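Local coordinates for VgrG protein (Vibrio cholerae, PDB 4DTL), which carries the actin cross-linking domain of a type VI secretion effector, binds ATP with manganese, and probably uses ATP to join actin monomers covalently, at residues F58-D63 and V89-Y94; I27-A32 and Y362-E367; G172-V177 and L349-T354. All coordinates share one frame; numbering follows the deposited sequence.

Contact 1. Residues F58-D63 and V89-Y94. With MN (manganese (II) ion), chain E; ATP (adenosine-5'-triphosphate), chain B.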
loop_
_atom_site.group_PDB
_atom_site.type_symbol
_atom_site.label_atom_id
_atom_site.label_comp_id
_atom_site.label_asym_id
_atom_site.label_seq_id
_atom_site.Cartn_x
_atom_site.Cartn_y
_atom_site.Cartn_z
ATOM N N PHE A 58 14.686 3.351 1.083
ATOM C CA PHE A 58 13.473 3.822 0.426
ATOM C C PHE A 58 13.669 4.124 -1.045
ATOM O O PHE A 58 14.765 4.455 -1.470
ATOM C CB PHE A 58 12.840 5.023 1.161
ATOM C CG PHE A 58 13.643 6.300 1.222
ATOM C CD1 PHE A 58 13.520 7.262 0.231
ATOM C CD2 PHE A 58 14.481 6.561 2.305
ATOM C CE1 PHE A 58 14.267 8.434 0.286
ATOM C CE2 PHE A 58 15.196 7.752 2.377
ATOM C CZ PHE A 58 15.076 8.686 1.375
ATOM N N MET A 59 12.589 4.060 -1.810
ATOM C CA MET A 59 12.573 4.393 -3.229
ATOM C C MET A 59 12.133 5.850 -3.436
ATOM O O MET A 59 11.299 6.373 -2.698
ATOM C CB MET A 59 11.571 3.505 -3.981
ATOM C CG MET A 59 11.835 2.020 -3.894
ATOM S SD MET A 59 10.420 1.161 -4.579
ATOM C CE MET A 59 11.092 -0.524 -4.648
ATOM N N LEU A 60 12.657 6.477 -4.487
ATOM C CA LEU A 60 12.287 7.827 -4.919
ATOM C C LEU A 60 11.306 7.615 -6.062
ATOM O O LEU A 60 11.682 7.067 -7.098
ATOM C CB LEU A 60 13.530 8.629 -5.371
ATOM C CG LEU A 60 14.242 9.420 -4.287
ATOM C CD1 LEU A 60 15.171 8.552 -3.485
ATOM C CD2 LEU A 60 15.034 10.505 -4.898
ATOM N N THR A 61 10.028 7.932 -5.839
ATOM C CA THR A 61 8.978 7.666 -6.825
ATOM C C THR A 61 8.145 8.884 -7.205
ATOM O O THR A 61 8.016 9.842 -6.431
ATOM C CB THR A 61 7.994 6.555 -6.316
ATOM O OG1 THR A 61 7.187 7.085 -5.261
ATOM C CG2 THR A 61 8.686 5.258 -5.873
ATOM N N LYS A 62 7.511 8.800 -8.379
ATOM C CA LYS A 62 6.552 9.813 -8.806
ATOM C C LYS A 62 5.198 9.306 -8.284
ATOM O O LYS A 62 4.940 8.092 -8.298
ATOM C CB LYS A 62 6.540 10.052 -10.331
ATOM C CG LYS A 62 6.265 8.819 -11.180
ATOM C CD LYS A 62 5.796 9.178 -12.568
ATOM C CE LYS A 62 5.864 7.971 -13.461
ATOM N NZ LYS A 62 5.406 8.253 -14.845
ATOM N N ASP A 63 4.361 10.225 -7.781
ATOM C CA ASP A 63 3.072 9.865 -7.206
ATOM C C ASP A 63 1.857 10.457 -7.949
ATOM O O ASP A 63 1.391 9.881 -8.927
ATOM C CB ASP A 63 3.064 10.182 -5.696
ATOM C CG ASP A 63 1.849 9.690 -4.915
ATOM O OD1 ASP A 63 1.220 8.679 -5.344
ATOM O OD2 ASP A 63 1.552 10.282 -3.860
ATOM N N VAL A 89 6.364 13.902 -5.391
ATOM C CA VAL A 89 7.352 12.896 -5.050
ATOM C C VAL A 89 6.839 12.164 -3.834
ATOM O O VAL A 89 6.343 12.788 -2.894
ATOM C CB VAL A 89 8.771 13.507 -4.824
ATOM C CG1 VAL A 89 9.742 12.484 -4.229
ATOM C CG2 VAL A 89 9.333 14.096 -6.114
ATOM N N GLU A 90 6.950 10.838 -3.866
ATOM C CA GLU A 90 6.612 10.001 -2.740
ATOM C C GLU A 90 7.779 9.110 -2.402
ATOM O O GLU A 90 8.288 8.401 -3.269
ATOM C CB GLU A 90 5.361 9.186 -3.009
ATOM C CG GLU A 90 4.873 8.453 -1.773
ATOM C CD GLU A 90 3.713 7.530 -2.044
ATOM O OE1 GLU A 90 3.828 6.701 -2.974
ATOM O OE2 GLU A 90 2.696 7.617 -1.318
ATOM N N LEU A 91 8.190 9.142 -1.133
ATOM C CA LEU A 91 9.274 8.302 -0.630
ATOM C C LEU A 91 8.639 7.018 -0.099
ATOM O O LEU A 91 7.760 7.074 0.774
ATOM C CB LEU A 91 10.119 9.031 0.437
ATOM C CG LEU A 91 10.678 10.422 0.083
ATOM C CD1 LEU A 91 11.633 10.909 1.168
ATOM C CD2 LEU A 91 11.357 10.438 -1.281
ATOM N N VAL A 92 9.007 5.878 -0.711
ATOM C CA VAL A 92 8.446 4.556 -0.402
ATOM C C VAL A 92 9.511 3.662 0.217
ATOM O O VAL A 92 10.422 3.199 -0.483
ATOM C CB VAL A 92 7.770 3.903 -1.646
ATOM C CG1 VAL A 92 7.103 2.585 -1.281
ATOM C CG2 VAL A 92 6.747 4.845 -2.286
ATOM N N SER A 93 9.396 3.414 1.535
ATOM C CA SER A 93 10.380 2.595 2.233
ATOM C C SER A 93 10.427 1.146 1.788
ATOM O O SER A 93 9.438 0.608 1.289
ATOM C CB SER A 93 10.199 2.680 3.743
ATOM O OG SER A 93 9.125 1.856 4.167
ATOM N N TYR A 94 11.606 0.534 1.933
ATOM C CA TYR A 94 11.774 -0.884 1.715
ATOM C C TYR A 94 11.273 -1.476 3.049
ATOM O O TYR A 94 11.608 -0.937 4.115
ATOM C CB TYR A 94 13.250 -1.209 1.439
ATOM C CG TYR A 94 13.615 -0.952 -0.005
ATOM C CD1 TYR A 94 14.056 0.301 -0.421
ATOM C CD2 TYR A 94 13.449 -1.940 -0.969
ATOM C CE1 TYR A 94 14.373 0.549 -1.753
ATOM C CE2 TYR A 94 13.753 -1.701 -2.305
ATOM C CZ TYR A 94 14.205 -0.450 -2.695
ATOM O OH TYR A 94 14.496 -0.228 -4.014
HETATM MN MN MN E . 2.346 4.962 -3.006
HETATM P PG ATP B . -0.603 4.209 -3.489
HETATM O O1G ATP B . 0.510 5.208 -3.545
HETATM O O2G ATP B . -1.552 4.518 -2.377
HETATM O O3G ATP B . -1.347 4.194 -4.789
HETATM P PB ATP B . 1.305 2.380 -3.867
HETATM O O1B ATP B . 1.115 2.125 -5.312
HETATM O O2B ATP B . 2.292 3.491 -3.659
HETATM O O3B ATP B . 0.001 2.745 -3.224
HETATM P PA ATP B . 3.439 0.859 -3.088
HETATM O O1A ATP B . 3.884 -0.399 -3.747
HETATM O O2A ATP B . 4.175 2.055 -3.701
HETATM O O3A ATP B . 1.954 1.074 -3.203
HETATM O "O5'" ATP B . 3.811 0.777 -1.533
HETATM C "C5'" ATP B . 3.523 -0.433 -0.821
HETATM C "C4'" ATP B . 3.870 -0.286 0.633
HETATM O "O4'" ATP B . 3.924 -1.611 1.202
HETATM C "C3'" ATP B . 5.225 0.354 0.920
HETATM O "O3'" ATP B . 5.123 1.240 2.023
HETATM C "C2'" ATP B . 6.128 -0.849 1.183
HETATM O "O2'" ATP B . 7.223 -0.548 2.035
HETATM C "C1'" ATP B . 5.160 -1.811 1.843
HETATM N N9 ATP B . 5.516 -3.220 1.744
HETATM C C8 ATP B . 5.936 -3.897 0.631
HETATM N N7 ATP B . 6.229 -5.154 0.848
HETATM C C5 ATP B . 5.977 -5.318 2.202
HETATM C C6 ATP B . 6.076 -6.435 3.061
HETATM N N6 ATP B . 6.529 -7.634 2.674
HETATM N N1 ATP B . 5.702 -6.270 4.351
HETATM C C2 ATP B . 5.282 -5.068 4.753
HETATM N N3 ATP B . 5.176 -3.942 4.043
HETATM C C4 ATP B . 5.533 -4.139 2.768
HETATM O O HOH W 1 4.417 6.132 -5.679
HETATM O O HOH W 2 0.138 9.932 -1.566
#
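E90 and T61 meet at a doubly used carbonyl. T61 OG1 donates to E90 O at 2.6 Å, and T61 N bonds the same oxygen from the opposite face of the carbonyl plane. T61 places its hydroxyl there by holding OG1 between its own backbone N and carbonyl carbon (chi1 72°). The E90 side chain runs out extended from the same face as T61, and its OE1 binds a manganese ion at 2.3 Å that ATP O1G, ATP O2B and E28 OE2 also hold. A water donates to both T61 OG1 and E90 OE1. D63 lays its carboxylate over that of E90, planes 14° apart, with OD2 3.9 Å from E90 OE2; the like charges are probably eased by the metal.

M59 N hydrogen-bonds V92 O at 2.7 Å, and V92 N returns the bond to M59 O. M59 crosses Y94 at about a right angle, CG and CE touching the CZ-OH end and SD 5.1 Å from the ring centroid, obliquely: a Met-aromatic contact. V92 CG1 packs on the ribose, and S93 O takes a hydrogen bond from ATP O2' at 2.6 Å. On the face away from the nucleotide, F58 CE1 lies 3.7 Å from L91 CD1.

This antiparallel pairing thus has a ligand face, E90 and V92, and a core face, where F58 and L60 pack on helix 101-124. Strand 45-51 flanks segment 58-63, and strand 24-30 adjoins segment 89-94.

Contact 2. Residues I27-A32 and Y362-E367. With MN (manganese (II) ion), chain E; MN (manganese (II) ion), chain D; ATP (adenosine-5'-triphosphate), chain B.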
loop_
_atom_site.group_PDB
_atom_site.type_symbol
_atom_site.label_atom_id
_atom_site.label_comp_id
_atom_site.label_asym_id
_atom_site.label_seq_id
_atom_site.Cartn_x
_atom_site.Cartn_y
_atom_site.Cartn_z
ATOM N N ILE A 27 6.501 2.069 4.839
ATOM C CA ILE A 27 5.901 3.402 4.894
ATOM C C ILE A 27 5.941 4.130 3.540
ATOM O O ILE A 27 6.809 3.866 2.706
ATOM C CB ILE A 27 6.484 4.267 6.054
ATOM C CG1 ILE A 27 7.984 4.595 5.862
ATOM C CG2 ILE A 27 6.194 3.657 7.429
ATOM C CD1 ILE A 27 8.491 5.791 6.654
ATOM N N GLU A 28 4.976 5.035 3.337
ATOM C CA GLU A 28 4.845 5.905 2.171
ATOM C C GLU A 28 4.809 7.336 2.679
ATOM O O GLU A 28 4.074 7.649 3.623
ATOM C CB GLU A 28 3.584 5.591 1.374
ATOM C CG GLU A 28 3.632 4.245 0.687
ATOM C CD GLU A 28 2.275 3.840 0.155
ATOM O OE1 GLU A 28 1.458 3.312 0.941
ATOM O OE2 GLU A 28 1.992 4.159 -1.020
ATOM N N ASN A 29 5.619 8.200 2.070
ATOM C CA ASN A 29 5.764 9.584 2.500
ATOM C C ASN A 29 5.762 10.576 1.322
ATOM O O ASN A 29 6.781 10.778 0.649
ATOM C CB ASN A 29 7.062 9.693 3.303
ATOM C CG ASN A 29 7.232 10.956 4.096
ATOM O OD1 ASN A 29 6.260 11.570 4.545
ATOM N ND2 ASN A 29 8.488 11.324 4.342
ATOM N N GLU A 30 4.604 11.171 1.059
ATOM C CA GLU A 30 4.472 12.153 -0.018
ATOM C C GLU A 30 5.011 13.515 0.403
ATOM O O GLU A 30 4.578 14.063 1.422
ATOM C CB GLU A 30 3.032 12.254 -0.481
ATOM C CG GLU A 30 2.883 13.024 -1.782
ATOM C CD GLU A 30 1.458 13.363 -2.161
ATOM O OE1 GLU A 30 1.194 13.535 -3.374
ATOM O OE2 GLU A 30 0.596 13.457 -1.253
ATOM N N LEU A 31 6.006 14.020 -0.344
ATOM C CA LEU A 31 6.686 15.260 -0.003
ATOM C C LEU A 31 5.880 16.491 -0.403
ATOM O O LEU A 31 5.073 16.447 -1.332
ATOM C CB LEU A 31 8.122 15.291 -0.590
ATOM C CG LEU A 31 9.090 14.204 -0.139
ATOM C CD1 LEU A 31 10.365 14.293 -0.908
ATOM C CD2 LEU A 31 9.348 14.255 1.367
ATOM N N ALA A 32 6.115 17.599 0.303
ATOM C CA ALA A 32 5.500 18.888 0.010
ATOM C C ALA A 32 6.589 19.897 -0.254
ATOM O O ALA A 32 7.602 19.897 0.447
ATOM C CB ALA A 32 4.652 19.349 1.181
ATOM N N TYR A 362 6.761 5.069 13.561
ATOM C CA TYR A 362 7.381 4.498 12.358
ATOM C C TYR A 362 7.526 5.547 11.245
ATOM O O TYR A 362 8.125 5.270 10.202
ATOM C CB TYR A 362 6.521 3.340 11.820
ATOM C CG TYR A 362 6.520 2.114 12.697
ATOM C CD1 TYR A 362 7.504 1.138 12.567
ATOM C CD2 TYR A 362 5.522 1.913 13.645
ATOM C CE1 TYR A 362 7.516 0.010 13.380
ATOM C CE2 TYR A 362 5.529 0.792 14.474
ATOM C CZ TYR A 362 6.531 -0.153 14.341
ATOM O OH TYR A 362 6.524 -1.268 15.140
ATOM N N LEU A 363 6.923 6.727 11.448
ATOM C CA LEU A 363 6.908 7.782 10.445
ATOM C C LEU A 363 7.854 8.923 10.764
ATOM O O LEU A 363 7.936 9.313 11.925
ATOM C CB LEU A 363 5.466 8.295 10.207
ATOM C CG LEU A 363 4.551 7.494 9.220
ATOM C CD1 LEU A 363 5.088 7.478 7.783
ATOM C CD2 LEU A 363 4.233 6.085 9.700
ATOM N N PRO A 364 8.570 9.475 9.752
ATOM C CA PRO A 364 9.449 10.623 10.032
ATOM C C PRO A 364 8.644 11.910 10.192
ATOM O O PRO A 364 7.613 12.082 9.535
ATOM C CB PRO A 364 10.350 10.681 8.801
ATOM C CG PRO A 364 9.523 10.089 7.703
ATOM C CD PRO A 364 8.573 9.116 8.317
ATOM N N LYS A 365 9.101 12.810 11.078
ATOM C CA LYS A 365 8.415 14.093 11.287
ATOM C C LYS A 365 9.350 15.259 11.068
ATOM O O LYS A 365 10.425 15.272 11.672
ATOM C CB LYS A 365 7.798 14.187 12.701
ATOM C CG LYS A 365 6.841 13.059 13.085
ATOM C CD LYS A 365 5.654 12.892 12.121
ATOM C CE LYS A 365 4.502 12.139 12.737
ATOM N NZ LYS A 365 4.877 10.769 13.188
ATOM N N THR A 366 8.953 16.241 10.212
ATOM C CA THR A 366 9.758 17.444 9.959
ATOM C C THR A 366 9.894 18.222 11.281
ATOM O O THR A 366 11.009 18.576 11.676
ATOM C CB THR A 366 9.157 18.312 8.835
ATOM O OG1 THR A 366 9.070 17.545 7.634
ATOM C CG2 THR A 366 9.978 19.571 8.573
ATOM N N GLU A 367 8.761 18.416 11.961
ATOM C CA GLU A 367 8.690 19.115 13.237
ATOM C C GLU A 367 9.166 18.257 14.390
ATOM O O GLU A 367 10.350 18.259 14.732
HETATM MN MN MN E . 2.346 4.962 -3.006
HETATM MN MN MN D . -0.394 3.784 -0.360
HETATM P PG ATP B . -0.603 4.209 -3.489
HETATM O O1G ATP B . 0.510 5.208 -3.545
HETATM O O2G ATP B . -1.552 4.518 -2.377
HETATM O O3G ATP B . -1.347 4.194 -4.789
HETATM P PB ATP B . 1.305 2.380 -3.867
HETATM O O1B ATP B . 1.115 2.125 -5.312
HETATM O O2B ATP B . 2.292 3.491 -3.659
HETATM O O3B ATP B . 0.001 2.745 -3.224
HETATM P PA ATP B . 3.439 0.859 -3.088
HETATM O O1A ATP B . 3.884 -0.399 -3.747
HETATM O O2A ATP B . 4.175 2.055 -3.701
HETATM O O3A ATP B . 1.954 1.074 -3.203
HETATM O "O5'" ATP B . 3.811 0.777 -1.533
HETATM C "C5'" ATP B . 3.523 -0.433 -0.821
HETATM C "C4'" ATP B . 3.870 -0.286 0.633
HETATM O "O4'" ATP B . 3.924 -1.611 1.202
HETATM C "C3'" ATP B . 5.225 0.354 0.920
HETATM O "O3'" ATP B . 5.123 1.240 2.023
HETATM C "C2'" ATP B . 6.128 -0.849 1.183
HETATM O "O2'" ATP B . 7.223 -0.548 2.035
HETATM C "C1'" ATP B . 5.160 -1.811 1.843
HETATM N N9 ATP B . 5.516 -3.220 1.744
HETATM C C8 ATP B . 5.936 -3.897 0.631
HETATM N N7 ATP B . 6.229 -5.154 0.848
HETATM C C5 ATP B . 5.977 -5.318 2.202
HETATM C C6 ATP B . 6.076 -6.435 3.061
HETATM N N6 ATP B . 6.529 -7.634 2.674
HETATM N N1 ATP B . 5.702 -6.270 4.351
HETATM C C2 ATP B . 5.282 -5.068 4.753
HETATM N N3 ATP B . 5.176 -3.942 4.043
HETATM C C4 ATP B . 5.533 -4.139 2.768
#
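The strand that supplies a metal-bridging glutamate to the ATP site is backed here, on its other side, by the loop 362-367, the last modelled part of the chain. I27 makes the largest share of the contact. Its CG1 sits between the backbone N and the carbonyl carbon (chi1 65°), which sends CD1 out against the P364 ring, CD1 to CD at 3.7 Å. I27 CD1 also lies 3.6 Å from Y362 O. The other branch, CG2, touches L363 CD2 at 3.9 Å as the I27 and L363 side chains slide past each other in opposite directions. N29 passes P364 in the same way, its ND2 3.7 Å from P364 CG, while its OD1 takes a hydrogen bond from Q173 NE2. No hydrogen bond joins the two segments; the contact is van der Waals packing, mostly of apolar groups.

E28, between I27 and N29, points away from the loop. Its carboxylate is shared by both manganese ions: OE2 binds one at 2.2 Å and also, with OE1 at 2.3 Å, chelates the second. Both ions hold ATP phosphate oxygens, and I27 O receives a weak hydrogen bond from ATP O3'.

Q173 NE2 also bonds P364 O, tying the loop to strand 173-180. Helix 101-124 closes the contact, with M111 against I27 and N29, and V104 against Y362. Strand 24-30 itself runs antiparallel to both its neighbours, 85-97 and 173-180.

Contact 3. Residues G172-V177 and L349-T354; sequences GQQATV and LFEFRT. With ATP (adenosine-5'-triphosphate), chain B; SO4 (sulfate ion), chain F.
E351 lies across from T176 and carries the polar side of this contact. From CB, 3.8 Å from T176 OG1, the chain goes out extended: CG stands anti to the backbone N (chi1 -175°) and keeps beside the same hydroxyl, also approaching A175 O. At the tip the two oxygens part company. OE1 accepts from a water 3.0 Å away that also hydrogen-bonds T176 OG1, so the hydroxyl and the carboxylate are bridged. OE2 forms a salt bridge with R353 NH1 at 2.7 Å, met on its syn side and somewhat out of the carboxylate plane. The R353 chain is bent at chi2 and chi3, bringing its guanidinium back to E351. Its outer edge grips a sulfate, NH1 to O4 and NH2 to O2; the sulfate probably comes from the crystallisation liquor but lies beside the gamma phosphate of ATP. R353 NE is held by N273.

Farther along, T176 CB packs against the ribose, 3.4 Å from ATP O4', and L349 lays CD2 on the adenine, 3.4 Å from C5. These two neighbours therefore seat the sugar and base.

V177 N and F350 N exchange bonds with F350 O and V177 O, and F352 N hydrogen-bonds A175 O at 2.7 Å. On the opposite face V177 CG2 touches F352 CE1, beside helix 190-196, whose L194 and L195 cover the phenylalanines. The antiparallel pair is flanked by strand 24-30 beyond segment 172-177 and strand 277-279 beyond segment 349-354.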
loop_
_atom_site.group_PDB
_atom_site.type_symbol
_atom_site.label_atom_id
_atom_site.label_comp_id
_atom_site.label_asym_id
_atom_site.label_seq_id
_atom_site.Cartn_x
_atom_site.Cartn_y
_atom_site.Cartn_z
ATOM N N GLY A 172 0.178 13.236 4.095
ATOM C CA GLY A 172 0.905 12.647 2.971
ATOM C C GLY A 172 1.506 11.295 3.326
ATOM O O GLY A 172 2.255 10.719 2.534
ATOM N N GLN A 173 1.173 10.767 4.521
ATOM C CA GLN A 173 1.738 9.533 5.063
ATOM C C GLN A 173 0.807 8.348 5.185
ATOM O O GLN A 173 -0.354 8.493 5.567
ATOM C CB GLN A 173 2.435 9.805 6.407
ATOM C CG GLN A 173 3.692 10.654 6.252
ATOM C CD GLN A 173 4.361 11.076 7.537
ATOM O OE1 GLN A 173 3.742 11.206 8.599
ATOM N NE2 GLN A 173 5.643 11.382 7.437
ATOM N N GLN A 174 1.350 7.167 4.878
ATOM C CA GLN A 174 0.710 5.860 4.984
ATOM C C GLN A 174 1.704 4.836 5.516
ATOM O O GLN A 174 2.910 5.039 5.455
ATOM C CB GLN A 174 0.226 5.397 3.620
ATOM C CG GLN A 174 -1.234 5.695 3.355
ATOM C CD GLN A 174 -1.441 6.359 2.047
ATOM O OE1 GLN A 174 -1.533 5.721 1.009
ATOM N NE2 GLN A 174 -1.449 7.662 2.066
ATOM N N ALA A 175 1.176 3.752 6.073
ATOM C CA ALA A 175 1.946 2.637 6.591
ATOM C C ALA A 175 1.283 1.356 6.091
ATOM O O ALA A 175 0.061 1.328 5.893
ATOM C CB ALA A 175 1.933 2.673 8.105
ATOM N N THR A 176 2.092 0.313 5.840
ATOM C CA THR A 176 1.621 -0.997 5.380
ATOM C C THR A 176 2.212 -2.040 6.286
ATOM O O THR A 176 3.426 -2.073 6.447
ATOM C CB THR A 176 1.886 -1.222 3.871
ATOM O OG1 THR A 176 1.151 -0.261 3.103
ATOM C CG2 THR A 176 1.517 -2.624 3.411
ATOM N N VAL A 177 1.356 -2.865 6.901
ATOM C CA VAL A 177 1.756 -3.887 7.869
ATOM C C VAL A 177 1.508 -5.255 7.243
ATOM O O VAL A 177 0.434 -5.487 6.683
ATOM C CB VAL A 177 1.024 -3.692 9.248
ATOM C CG1 VAL A 177 1.216 -4.888 10.186
ATOM C CG2 VAL A 177 1.466 -2.403 9.939
ATOM N N LEU A 349 -0.974 -8.392 3.689
ATOM C CA LEU A 349 -0.649 -6.992 3.934
ATOM C C LEU A 349 -1.828 -6.045 4.007
ATOM O O LEU A 349 -2.881 -6.281 3.397
ATOM C CB LEU A 349 0.338 -6.526 2.867
ATOM C CG LEU A 349 1.813 -6.781 3.135
ATOM C CD1 LEU A 349 2.165 -8.254 3.053
ATOM C CD2 LEU A 349 2.618 -6.073 2.129
ATOM N N PHE A 350 -1.655 -4.974 4.802
ATOM C CA PHE A 350 -2.712 -4.013 5.044
ATOM C C PHE A 350 -2.180 -2.615 5.067
ATOM O O PHE A 350 -1.200 -2.331 5.761
ATOM C CB PHE A 350 -3.456 -4.333 6.356
ATOM C CG PHE A 350 -3.982 -5.742 6.405
ATOM C CD1 PHE A 350 -5.232 -6.050 5.880
ATOM C CD2 PHE A 350 -3.209 -6.772 6.927
ATOM C CE1 PHE A 350 -5.691 -7.365 5.865
ATOM C CE2 PHE A 350 -3.665 -8.087 6.901
ATOM C CZ PHE A 350 -4.896 -8.376 6.359
ATOM N N GLU A 351 -2.851 -1.728 4.324
ATOM C CA GLU A 351 -2.472 -0.326 4.241
ATOM C C GLU A 351 -3.322 0.519 5.167
ATOM O O GLU A 351 -4.549 0.494 5.073
ATOM C CB GLU A 351 -2.596 0.170 2.796
ATOM C CG GLU A 351 -2.125 1.594 2.555
ATOM C CD GLU A 351 -2.432 2.072 1.149
ATOM O OE1 GLU A 351 -2.307 1.267 0.202
ATOM O OE2 GLU A 351 -2.845 3.240 0.998
ATOM N N PHE A 352 -2.666 1.282 6.048
ATOM C CA PHE A 352 -3.354 2.194 6.941
ATOM C C PHE A 352 -3.476 3.508 6.163
ATOM O O PHE A 352 -2.496 4.237 5.958
ATOM C CB PHE A 352 -2.579 2.353 8.260
ATOM C CG PHE A 352 -2.667 1.142 9.154
ATOM C CD1 PHE A 352 -1.849 0.035 8.941
ATOM C CD2 PHE A 352 -3.553 1.113 10.221
ATOM C CE1 PHE A 352 -1.955 -1.096 9.755
ATOM C CE2 PHE A 352 -3.628 -0.002 11.056
ATOM C CZ PHE A 352 -2.837 -1.103 10.812
ATOM N N ARG A 353 -4.682 3.762 5.653
ATOM C CA ARG A 353 -4.992 4.965 4.859
ATOM C C ARG A 353 -4.647 6.282 5.559
ATOM O O ARG A 353 -4.167 7.218 4.915
ATOM C CB ARG A 353 -6.426 4.930 4.352
ATOM C CG ARG A 353 -6.730 3.711 3.479
ATOM C CD ARG A 353 -6.010 3.719 2.131
ATOM N NE ARG A 353 -6.538 4.760 1.241
ATOM C CZ ARG A 353 -5.962 5.157 0.109
ATOM N NH1 ARG A 353 -4.818 4.619 -0.292
ATOM N NH2 ARG A 353 -6.537 6.095 -0.637
ATOM N N THR A 354 -4.786 6.283 6.895
ATOM C CA THR A 354 -4.364 7.312 7.839
ATOM C C THR A 354 -3.509 6.535 8.818
ATOM O O THR A 354 -3.895 5.432 9.202
ATOM C CB THR A 354 -5.575 7.997 8.506
ATOM O OG1 THR A 354 -6.317 8.669 7.489
ATOM C CG2 THR A 354 -5.171 8.989 9.609
HETATM P PG ATP B . -0.603 4.209 -3.489
HETATM O O1G ATP B . 0.510 5.208 -3.545
HETATM O O2G ATP B . -1.552 4.518 -2.377
HETATM O O3G ATP B . -1.347 4.194 -4.789
HETATM P PB ATP B . 1.305 2.380 -3.867
HETATM O O1B ATP B . 1.115 2.125 -5.312
HETATM O O2B ATP B . 2.292 3.491 -3.659
HETATM O O3B ATP B . 0.001 2.745 -3.224
HETATM P PA ATP B . 3.439 0.859 -3.088
HETATM O O1A ATP B . 3.884 -0.399 -3.747
HETATM O O2A ATP B . 4.175 2.055 -3.701
HETATM O O3A ATP B . 1.954 1.074 -3.203
HETATM O "O5'" ATP B . 3.811 0.777 -1.533
HETATM C "C5'" ATP B . 3.523 -0.433 -0.821
HETATM C "C4'" ATP B . 3.870 -0.286 0.633
HETATM O "O4'" ATP B . 3.924 -1.611 1.202
HETATM C "C3'" ATP B . 5.225 0.354 0.920
HETATM O "O3'" ATP B . 5.123 1.240 2.023
HETATM C "C2'" ATP B . 6.128 -0.849 1.183
HETATM O "O2'" ATP B . 7.223 -0.548 2.035
HETATM C "C1'" ATP B . 5.160 -1.811 1.843
HETATM N N9 ATP B . 5.516 -3.220 1.744
HETATM C C8 ATP B . 5.936 -3.897 0.631
HETATM N N7 ATP B . 6.229 -5.154 0.848
HETATM C C5 ATP B . 5.977 -5.318 2.202
HETATM C C6 ATP B . 6.076 -6.435 3.061
HETATM N N6 ATP B . 6.529 -7.634 2.674
HETATM N N1 ATP B . 5.702 -6.270 4.351
HETATM C C2 ATP B . 5.282 -5.068 4.753
HETATM N N3 ATP B . 5.176 -3.942 4.043
HETATM C C4 ATP B . 5.533 -4.139 2.768
HETATM S S SO4 F . -4.368 6.596 -3.530
HETATM O O1 SO4 F . -3.418 7.377 -4.330
HETATM O O2 SO4 F . -5.376 7.484 -2.956
HETATM O O3 SO4 F . -5.027 5.614 -4.385
HETATM O O4 SO4 F . -3.642 5.915 -2.466
HETATM O O HOH W 3 0.211 -0.348 0.493
#

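Overall arrangement
All three contacts reach one bound ATP, contact 2 through E28 and I27 O. Their strands follow one another as neighbours: 56-68, 85-97, 24-30, 173-180 and 344-352, all antiparallel. Strand 24-30 stands in the middle, joining contact 1 to contact 3, whose centres are about 14 Å apart; the centre of contact 2 is about 11 Å from that of contact 1 and about 12 Å from that of contact 3. Along the chain, contact 1 closes before contact 3 opens, and contact 2 spans both by bringing loop 362-367 back to the N-terminal strand. Contacts 1 and 2 share one manganese ion, while contact 3 supplies surface for the base and sugar. Sequence-distant parts of the domain thus assemble the nucleotide site.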